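Local atomic coordinates of 2,4-dihydroxyhept-2-ene-1,7-dioic acid aldolase (Kordia algicida OT-1, PDB entry 6BDE), a protein that binds a heme b group through its H-NOX fold and probably serves as a sensor in nitric oxide signalling. Residues F6-F17 with L51-T59; D91-E100 with T118-L129. The protein carries 1 engineered substitution. One frame throughout, in Å; residues are numbered along the deposited sequence.

Contact 1: residues F6-F17 with L51-T59; sequences FTEFLDLVEDKF and LLQNLSANT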
# COMPACT_ATOMS: atom_id res chain seq x y z
N PHE A 6 -8.42 -4.35 -6.34
CA PHE A 6 -8.25 -5.09 -7.60
C PHE A 6 -8.43 -4.17 -8.80
O PHE A 6 -7.63 -4.20 -9.74
CB PHE A 6 -9.25 -6.25 -7.66
CG PHE A 6 -8.87 -7.42 -6.80
CD1 PHE A 6 -8.00 -8.40 -7.28
CD2 PHE A 6 -9.38 -7.56 -5.53
CE1 PHE A 6 -7.66 -9.48 -6.49
CE2 PHE A 6 -9.04 -8.64 -4.73
CZ PHE A 6 -8.18 -9.60 -5.22
N THR A 7 -9.48 -3.34 -8.79
CA THR A 7 -9.79 -2.51 -9.95
C THR A 7 -8.70 -1.48 -10.20
O THR A 7 -8.28 -1.27 -11.35
CB THR A 7 -11.15 -1.83 -9.77
OG1 THR A 7 -11.12 -1.02 -8.59
CG2 THR A 7 -12.25 -2.87 -9.65
N GLU A 8 -8.23 -0.82 -9.14
CA GLU A 8 -7.16 0.17 -9.30
C GLU A 8 -5.85 -0.48 -9.72
O GLU A 8 -5.06 0.13 -10.45
CB GLU A 8 -6.98 0.96 -8.01
CG GLU A 8 -8.16 1.85 -7.64
CD GLU A 8 -8.31 3.05 -8.56
OE1 GLU A 8 -7.32 3.42 -9.22
OE2 GLU A 8 -9.41 3.62 -8.61
N PHE A 9 -5.60 -1.71 -9.26
CA PHE A 9 -4.37 -2.40 -9.63
C PHE A 9 -4.36 -2.75 -11.11
O PHE A 9 -3.39 -2.45 -11.82
CB PHE A 9 -4.20 -3.66 -8.77
CG PHE A 9 -3.12 -4.58 -9.25
CD1 PHE A 9 -1.78 -4.26 -9.06
CD2 PHE A 9 -3.43 -5.78 -9.87
CE1 PHE A 9 -0.78 -5.11 -9.50
CE2 PHE A 9 -2.43 -6.63 -10.31
CZ PHE A 9 -1.11 -6.30 -10.12
N LEU A 10 -5.43 -3.38 -11.59
CA LEU A 10 -5.49 -3.75 -13.00
C LEU A 10 -5.55 -2.52 -13.90
O LEU A 10 -5.08 -2.56 -15.04
CB LEU A 10 -6.68 -4.66 -13.26
CG LEU A 10 -6.66 -5.99 -12.49
CD1 LEU A 10 -7.93 -6.78 -12.75
CD2 LEU A 10 -5.43 -6.80 -12.84
N ASP A 11 -6.12 -1.41 -13.41
CA ASP A 11 -6.03 -0.15 -14.14
C ASP A 11 -4.58 0.28 -14.30
O ASP A 11 -4.17 0.73 -15.38
CB ASP A 11 -6.83 0.93 -13.42
CG ASP A 11 -8.31 0.86 -13.71
OD1 ASP A 11 -8.71 0.06 -14.59
OD2 ASP A 11 -9.09 1.60 -13.07
N LEU A 12 -3.78 0.14 -13.24
CA LEU A 12 -2.37 0.51 -13.31
C LEU A 12 -1.60 -0.44 -14.22
O LEU A 12 -0.68 -0.02 -14.93
CB LEU A 12 -1.77 0.52 -11.91
CG LEU A 12 -0.38 1.15 -11.76
CD1 LEU A 12 -0.36 2.55 -12.37
CD2 LEU A 12 0.02 1.20 -10.30
N VAL A 13 -1.96 -1.73 -14.22
CA VAL A 13 -1.31 -2.68 -15.11
C VAL A 13 -1.61 -2.34 -16.57
O VAL A 13 -0.73 -2.38 -17.43
CB VAL A 13 -1.75 -4.12 -14.77
CG1 VAL A 13 -1.14 -5.11 -15.75
CG2 VAL A 13 -1.36 -4.47 -13.34
N GLU A 14 -2.87 -1.98 -16.86
CA GLU A 14 -3.22 -1.53 -18.20
C GLU A 14 -2.48 -0.25 -18.56
O GLU A 14 -2.02 -0.08 -19.70
CB GLU A 14 -4.73 -1.33 -18.31
CG GLU A 14 -5.15 -0.25 -19.29
CD GLU A 14 -6.48 -0.55 -19.96
OE1 GLU A 14 -6.60 -0.28 -21.17
OE2 GLU A 14 -7.40 -1.05 -19.27
N ASP A 15 -2.35 0.67 -17.60
CA ASP A 15 -1.69 1.94 -17.86
C ASP A 15 -0.21 1.76 -18.16
O ASP A 15 0.35 2.44 -19.03
CB ASP A 15 -1.90 2.89 -16.68
CG ASP A 15 -0.98 4.10 -16.73
OD1 ASP A 15 -0.59 4.51 -17.83
OD2 ASP A 15 -0.66 4.63 -15.65
N LYS A 16 0.46 0.86 -17.44
CA LYS A 16 1.91 0.73 -17.52
C LYS A 16 2.37 -0.34 -18.50
O LYS A 16 3.35 -0.13 -19.22
CB LYS A 16 2.49 0.44 -16.13
CG LYS A 16 4.00 0.27 -16.12
CD LYS A 16 4.72 1.53 -16.56
CE LYS A 16 4.45 2.68 -15.61
NZ LYS A 16 4.82 2.34 -14.21
N PHE A 17 1.71 -1.50 -18.54
CA PHE A 17 2.18 -2.63 -19.32
C PHE A 17 1.27 -3.00 -20.49
O PHE A 17 1.70 -3.80 -21.34
CB PHE A 17 2.37 -3.86 -18.42
CG PHE A 17 3.32 -3.63 -17.28
CD1 PHE A 17 2.84 -3.27 -16.02
CD2 PHE A 17 4.69 -3.73 -17.46
CE1 PHE A 17 3.71 -3.06 -14.97
CE2 PHE A 17 5.56 -3.52 -16.41
CZ PHE A 17 5.07 -3.18 -15.17
N LEU A 51 -2.18 -12.65 -9.32
CA LEU A 51 -2.00 -11.57 -10.28
C LEU A 51 -0.62 -10.94 -10.14
O LEU A 51 0.02 -10.60 -11.14
CB LEU A 51 -3.09 -10.51 -10.09
CG LEU A 51 -4.53 -10.96 -10.36
CD1 LEU A 51 -5.51 -9.85 -10.00
CD2 LEU A 51 -4.71 -11.37 -11.81
N LEU A 52 -0.14 -10.78 -8.90
CA LEU A 52 1.17 -10.18 -8.69
C LEU A 52 2.29 -11.11 -9.13
O LEU A 52 3.25 -10.68 -9.77
CB LEU A 52 1.34 -9.79 -7.21
CG LEU A 52 0.47 -8.65 -6.70
CD1 LEU A 52 0.42 -8.66 -5.18
CD2 LEU A 52 0.99 -7.31 -7.21
N GLN A 53 2.18 -12.40 -8.79
CA GLN A 53 3.23 -13.35 -9.14
C GLN A 53 3.34 -13.51 -10.66
O GLN A 53 4.44 -13.62 -11.20
CB GLN A 53 2.97 -14.70 -8.47
CG GLN A 53 3.28 -14.72 -6.98
CD GLN A 53 2.83 -16.01 -6.32
OE1 GLN A 53 2.08 -16.79 -6.90
NE2 GLN A 53 3.29 -16.23 -5.09
N ASN A 54 2.20 -13.54 -11.35
CA ASN A 54 2.22 -13.70 -12.80
C ASN A 54 2.71 -12.43 -13.49
O ASN A 54 3.42 -12.50 -14.49
CB ASN A 54 0.84 -14.10 -13.31
CG ASN A 54 0.53 -15.56 -13.06
OD1 ASN A 54 1.37 -16.44 -13.30
ND2 ASN A 54 -0.67 -15.84 -12.57
N LEU A 55 2.32 -11.26 -12.96
CA LEU A 55 2.82 -10.01 -13.51
C LEU A 55 4.33 -9.89 -13.33
O LEU A 55 5.04 -9.42 -14.22
CB LEU A 55 2.11 -8.82 -12.86
CG LEU A 55 2.47 -7.43 -13.38
CD1 LEU A 55 1.98 -7.24 -14.80
CD2 LEU A 55 1.91 -6.35 -12.47
N SER A 56 4.83 -10.32 -12.17
CA SER A 56 6.27 -10.24 -11.91
C SER A 56 7.05 -11.16 -12.85
O SER A 56 8.11 -10.78 -13.36
CB SER A 56 6.56 -10.60 -10.45
OG SER A 56 7.94 -10.45 -10.16
N ALA A 57 6.53 -12.36 -13.10
CA ALA A 57 7.21 -13.28 -14.00
C ALA A 57 7.17 -12.78 -15.44
O ALA A 57 8.15 -12.94 -16.18
CB ALA A 57 6.59 -14.68 -13.90
N ASN A 58 6.06 -12.17 -15.84
CA ASN A 58 5.93 -11.73 -17.23
C ASN A 58 6.75 -10.47 -17.50
O ASN A 58 7.36 -10.34 -18.56
CB ASN A 58 4.45 -11.48 -17.55
CG ASN A 58 3.63 -12.75 -17.53
OD1 ASN A 58 4.18 -13.86 -17.53
ND2 ASN A 58 2.31 -12.61 -17.50
N THR A 59 6.80 -9.55 -16.53
CA THR A 59 7.46 -8.27 -16.73
C THR A 59 8.90 -8.24 -16.22
O THR A 59 9.62 -7.29 -16.53
CB THR A 59 6.66 -7.16 -16.05
OG1 THR A 59 6.65 -7.39 -14.63
CG2 THR A 59 5.23 -7.14 -16.56
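Phe9 and Leu55 meet head-on between two nearly parallel helices of the H-NOX fold. Helix 6-17 and helix 51-59 run at 11° to each other, and the axes of these two segments come no nearer than 12.5 Å. Large apolar side chains therefore bridge the distance. The Phe9 ring reaches into this gap. Its CG lies anti to the backbone N (chi1 169°), which sends the ring towards three leucines. Phe9 CE1 meets Leu52 CD2 at 3.6 Å, Phe9 CZ meets Leu55 CD2 at 3.8 Å, and Phe9 CE2 rests on CB of Leu51. Val13 CG2 of the same helix lies over one face of this ring, offset toward the rim. Val13 and Leu55 overlap side by side, running opposite ways, each methyl of the valine meeting one methyl of the leucine. Val13 CG2 is 3.9 Å from Leu55 CD2.

Leu51 sends CD1 to the edge of the Phe6 ring, in its plane, 4.0 Å from Phe6 CD1. The two side chains are roughly perpendicular. Phe6 also stacks on Tyr37 from a loop, while Met21 of helix 19-27 and Leu66 of helix 63-81 touch Leu55.

At the far end Thr59 makes a CH-pi contact. Thr59 CG2 sits over one face of Phe17, 3.9 Å from the ring centroid, while Lys16 CG lies over the opposite face. A chi1 of 64° sets Thr59 OG1 between its backbone N and carbonyl carbon, with CG2 left to meet the ring. Thr59 OG1 donates to Leu55 O at 2.6 Å, from the opposite face of the carbonyl plane to Thr59 N.

Contact 2: residues D91-E100 with T118-L129; sequences DPIEMLASIE and TFVVEEKTANSL. With HEM (protoporphyrin IX containing Fe), chain B.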
# COMPACT_ATOMS: atom_id res chain seq x y z
N ASP A 91 1.02 16.81 9.61
CA ASP A 91 2.38 16.33 9.73
C ASP A 91 2.42 14.88 9.26
O ASP A 91 1.53 14.08 9.63
CB ASP A 91 2.87 16.44 11.18
CG ASP A 91 4.28 15.92 11.36
OD1 ASP A 91 5.23 16.69 11.10
OD2 ASP A 91 4.43 14.76 11.78
N PRO A 92 3.42 14.49 8.46
CA PRO A 92 3.45 13.11 7.95
C PRO A 92 3.74 12.08 9.03
O PRO A 92 3.22 10.96 8.94
CB PRO A 92 4.56 13.16 6.89
CG PRO A 92 5.44 14.28 7.33
CD PRO A 92 4.54 15.30 7.95
N ILE A 93 4.56 12.41 10.03
CA ILE A 93 4.85 11.46 11.09
C ILE A 93 3.61 11.20 11.94
O ILE A 93 3.32 10.06 12.32
CB ILE A 93 6.04 11.95 11.93
CG1 ILE A 93 7.34 11.86 11.13
CG2 ILE A 93 6.15 11.15 13.23
CD1 ILE A 93 7.75 10.45 10.79
N GLU A 94 2.86 12.26 12.25
CA GLU A 94 1.66 12.10 13.06
C GLU A 94 0.61 11.28 12.34
O GLU A 94 -0.10 10.47 12.96
CB GLU A 94 1.09 13.48 13.44
CG GLU A 94 0.13 13.45 14.62
CD GLU A 94 0.83 13.12 15.92
OE1 GLU A 94 1.75 13.87 16.32
OE2 GLU A 94 0.45 12.11 16.56
N MET A 95 0.49 11.46 11.02
CA MET A 95 -0.49 10.69 10.25
C MET A 95 -0.12 9.21 10.22
O MET A 95 -0.99 8.34 10.39
CB MET A 95 -0.61 11.25 8.84
CG MET A 95 -1.39 10.37 7.88
SD MET A 95 -1.79 11.18 6.32
CE MET A 95 -2.37 9.79 5.36
N LEU A 96 1.16 8.90 9.99
CA LEU A 96 1.58 7.50 9.95
C LEU A 96 1.45 6.83 11.31
O LEU A 96 1.14 5.64 11.38
CB LEU A 96 3.02 7.40 9.44
CG LEU A 96 3.25 7.83 7.98
CD1 LEU A 96 4.68 7.57 7.56
CD2 LEU A 96 2.27 7.12 7.05
N ALA A 97 1.66 7.57 12.39
CA ALA A 97 1.43 7.03 13.72
C ALA A 97 -0.05 6.93 14.06
O ALA A 97 -0.39 6.44 15.15
CB ALA A 97 2.14 7.88 14.77
N SER A 98 -0.93 7.36 13.16
CA SER A 98 -2.37 7.33 13.39
C SER A 98 -3.09 6.36 12.45
O SER A 98 -4.32 6.38 12.39
CB SER A 98 -2.96 8.74 13.23
OG SER A 98 -2.35 9.64 14.13
N ILE A 99 -2.34 5.52 11.73
CA ILE A 99 -2.97 4.56 10.82
C ILE A 99 -3.79 3.55 11.61
O ILE A 99 -4.93 3.24 11.26
CB ILE A 99 -1.90 3.87 9.96
CG1 ILE A 99 -1.16 4.89 9.10
CG2 ILE A 99 -2.53 2.79 9.09
CD1 ILE A 99 0.16 4.38 8.57
N GLU A 100 -3.22 3.02 12.69
CA GLU A 100 -3.86 1.93 13.41
C GLU A 100 -5.08 2.40 14.19
O GLU A 100 -6.15 1.79 14.12
CB GLU A 100 -2.85 1.26 14.35
CG GLU A 100 -3.42 0.10 15.15
CD GLU A 100 -3.73 -1.11 14.29
OE1 GLU A 100 -3.15 -1.23 13.19
OE2 GLU A 100 -4.55 -1.95 14.72
N THR A 118 -1.84 -4.57 10.71
CA THR A 118 -1.66 -3.91 11.99
C THR A 118 -0.36 -3.13 11.99
O THR A 118 0.66 -3.60 11.48
CB THR A 118 -1.67 -4.92 13.15
OG1 THR A 118 -0.84 -6.04 12.82
CG2 THR A 118 -3.08 -5.41 13.42
N PHE A 119 -0.40 -1.92 12.55
CA PHE A 119 0.78 -1.10 12.75
C PHE A 119 0.88 -0.78 14.24
O PHE A 119 -0.07 -0.27 14.84
CB PHE A 119 0.71 0.20 11.94
CG PHE A 119 1.02 0.02 10.48
CD1 PHE A 119 2.34 0.01 10.03
CD2 PHE A 119 0.01 -0.13 9.55
CE1 PHE A 119 2.63 -0.15 8.69
CE2 PHE A 119 0.29 -0.29 8.21
CZ PHE A 119 1.60 -0.30 7.77
N VAL A 120 2.03 -1.09 14.83
CA VAL A 120 2.27 -0.85 16.25
C VAL A 120 3.47 0.08 16.38
O VAL A 120 4.58 -0.25 15.94
CB VAL A 120 2.52 -2.16 17.01
CG1 VAL A 120 2.73 -1.88 18.49
CG2 VAL A 120 1.36 -3.12 16.80
N VAL A 121 3.24 1.25 16.97
CA VAL A 121 4.32 2.21 17.19
C VAL A 121 5.17 1.75 18.37
O VAL A 121 4.64 1.42 19.44
CB VAL A 121 3.75 3.62 17.44
CG1 VAL A 121 4.87 4.60 17.76
CG2 VAL A 121 2.94 4.08 16.25
N GLU A 122 6.48 1.70 18.17
CA GLU A 122 7.43 1.42 19.24
C GLU A 122 8.22 2.63 19.68
O GLU A 122 8.54 2.75 20.86
CB GLU A 122 8.40 0.31 18.81
CG GLU A 122 7.74 -1.05 18.61
CD GLU A 122 8.75 -2.15 18.35
OE1 GLU A 122 9.87 -1.84 17.90
OE2 GLU A 122 8.41 -3.33 18.59
N GLU A 123 8.55 3.54 18.75
CA GLU A 123 9.23 4.78 19.06
C GLU A 123 8.66 5.88 18.17
O GLU A 123 8.25 5.63 17.04
CB GLU A 123 10.75 4.68 18.86
CG GLU A 123 11.43 3.63 19.72
CD GLU A 123 12.88 3.42 19.33
OE1 GLU A 123 13.51 4.38 18.85
OE2 GLU A 123 13.38 2.29 19.51
N LYS A 124 8.65 7.11 18.69
CA LYS A 124 8.11 8.23 17.94
C LYS A 124 8.69 9.53 18.46
O LYS A 124 8.61 9.81 19.67
CB LYS A 124 6.58 8.27 18.01
CG LYS A 124 5.97 9.50 17.36
CD LYS A 124 4.46 9.53 17.54
CE LYS A 124 3.84 10.69 16.76
NZ LYS A 124 4.50 11.99 17.07
N THR A 125 9.26 10.32 17.57
CA THR A 125 9.61 11.71 17.82
C THR A 125 8.90 12.58 16.78
O THR A 125 8.06 12.11 16.01
CB THR A 125 11.12 11.93 17.80
OG1 THR A 125 11.61 11.82 16.46
CG2 THR A 125 11.82 10.89 18.68
N ALA A 126 9.26 13.87 16.75
CA ALA A 126 8.64 14.77 15.79
C ALA A 126 9.06 14.44 14.36
O ALA A 126 8.29 14.68 13.42
CB ALA A 126 8.99 16.22 16.12
N ASN A 127 10.26 13.89 14.18
CA ASN A 127 10.78 13.60 12.85
C ASN A 127 11.23 12.15 12.70
O ASN A 127 11.95 11.83 11.74
CB ASN A 127 11.94 14.54 12.51
CG ASN A 127 11.54 16.00 12.58
OD1 ASN A 127 10.47 16.39 12.12
ND2 ASN A 127 12.40 16.82 13.17
N SER A 128 10.85 11.26 13.62
CA SER A 128 11.20 9.85 13.54
C SER A 128 10.01 9.01 13.96
O SER A 128 9.16 9.45 14.73
CB SER A 128 12.42 9.52 14.41
OG SER A 128 13.02 8.31 13.99
N LEU A 129 9.96 7.78 13.44
CA LEU A 129 8.87 6.87 13.75
C LEU A 129 9.30 5.45 13.44
O LEU A 129 9.74 5.17 12.32
CB LEU A 129 7.61 7.23 12.96
CG LEU A 129 6.40 6.31 13.17
CD1 LEU A 129 5.89 6.43 14.60
CD2 LEU A 129 5.30 6.63 12.17
CHA HEM B . -5.21 -2.15 2.87
CHB HEM B . -8.08 2.46 2.92
CHC HEM B . -3.69 5.19 4.82
CHD HEM B . -0.74 0.62 4.55
C1A HEM B . -6.20 -0.76 2.84
C2A HEM B . -7.37 -1.06 2.11
C3A HEM B . -8.07 0.08 2.12
C4A HEM B . -7.27 0.98 2.85
CMA HEM B . -9.44 0.34 1.49
CAA HEM B . -7.76 -2.39 1.47
CBA HEM B . -8.52 -3.21 2.52
CGA HEM B . -9.07 -4.50 1.92
O1A HEM B . -9.89 -5.20 2.59
O2A HEM B . -8.72 -4.88 0.77
C1B HEM B . -6.91 3.52 3.44
C2B HEM B . -7.17 5.03 3.33
C3B HEM B . -6.00 5.67 3.84
C4B HEM B . -5.10 4.54 4.23
CMB HEM B . -8.44 5.70 2.80
CAB HEM B . -5.73 7.16 3.98
CBB HEM B . -6.54 7.93 4.67
C1C HEM B . -2.62 3.85 4.76
C2C HEM B . -1.28 4.28 4.86
C3C HEM B . -0.56 3.15 4.79
C4C HEM B . -1.52 2.12 4.66
CMC HEM B . -0.76 5.71 5.02
CAC HEM B . 0.96 3.00 4.86
CBC HEM B . 1.52 2.58 5.97
C1D HEM B . -1.97 -0.38 4.00
C2D HEM B . -1.37 -1.68 3.52
C3D HEM B . -2.49 -2.44 3.07
C4D HEM B . -3.73 -1.56 3.30
CMD HEM B . 0.09 -2.10 3.52
CAD HEM B . -2.45 -3.85 2.48
CBD HEM B . -3.21 -4.84 3.37
CGD HEM B . -2.22 -5.55 4.28
O1D HEM B . -1.04 -5.12 4.38
O2D HEM B . -2.59 -6.57 4.93
NA HEM B . -6.01 0.55 3.30
NB HEM B . -5.51 3.14 3.96
NC HEM B . -2.87 2.49 4.56
ND HEM B . -3.43 -0.15 3.84
FE HEM B . -4.57 1.42 4.43
O HOH W 1 5.48 14.80 14.21
O HOH W 2 7.40 15.47 10.94
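Glu100 comes closest to the second segment at Phe119, with their CA atoms 5.6 Å apart. From there 91-100 runs back through a type I turn, Leu96 to Ile99, into the short helix 92-96. Segment 118-129 starts as strand 118-121 and turns a corner at Glu122, where a classic beta bulge puts Glu122 and Glu123 opposite Thr130. It continues as strand 123-124 and passes through a turn into strand 128-134. Asp91 is the N-cap of helix 92-96, its OD2 accepting from Glu94 N through the anti lone pair.

Phe119 N donates to Glu100 OE1 at 2.9 Å in a nearly straight bond (167°). The N-H comes from above the carboxylate plane. The glutamate chain is bent at chi2 (70°), which brings OE1 to Phe119 N. Ile99 lies slantwise to the Phe119 ring, with its CG2 3.9 Å from Phe119 CD2. This is part of the wall of the H-NOX heme pocket. Ile99 CD1 and Phe119 CZ each reach the heme vinyl carbon CBC at 3.4 Å, and Ile99 also lies beside His104, the axial ligand of the iron.

Further along, Leu129 sends CD2 against CB of Leu96 (3.6 Å) and CD1 against CB of Ala97. Ile93 runs alongside Leu129, pointing the other way, with its CD1 on Leu129 CB. Ile93 CG2 lies 3.5 Å from Thr125 O. At the exposed rim Lys124 stands roughly perpendicular to Glu94. The salt bridge from Lys124 NZ to Glu94 OE1 is long (3.4 Å) and its hydrogen bond weak. Water 1 donates to both Asp91 OD2 (2.6 Å) and Ala126 O.

In the fold
Contact 1 comes first along the chain and is complete before contact 2 begins. Their centres are 30 Å apart, on opposite sides of the chain's centre, and their nearest atoms are about 15 Å apart. Contact 1 joins helix 3-17 to helix 45-59. Contact 2 joins helices 92-96 and 99-110 to the antiparallel sheet through strands 118-121, 123-124 and 128-134. They share no helix or strand, but all four segments belong to the same heme-NO-binding domain. The side chain of Phe6 is about 7 Å from the heme at its nearest atoms, whereas contact 2 supplies Leu96, Ile99 and Phe119 to its pocket. Contact 1 thus packs N-terminal helices together, while contact 2 borders the heme near His104.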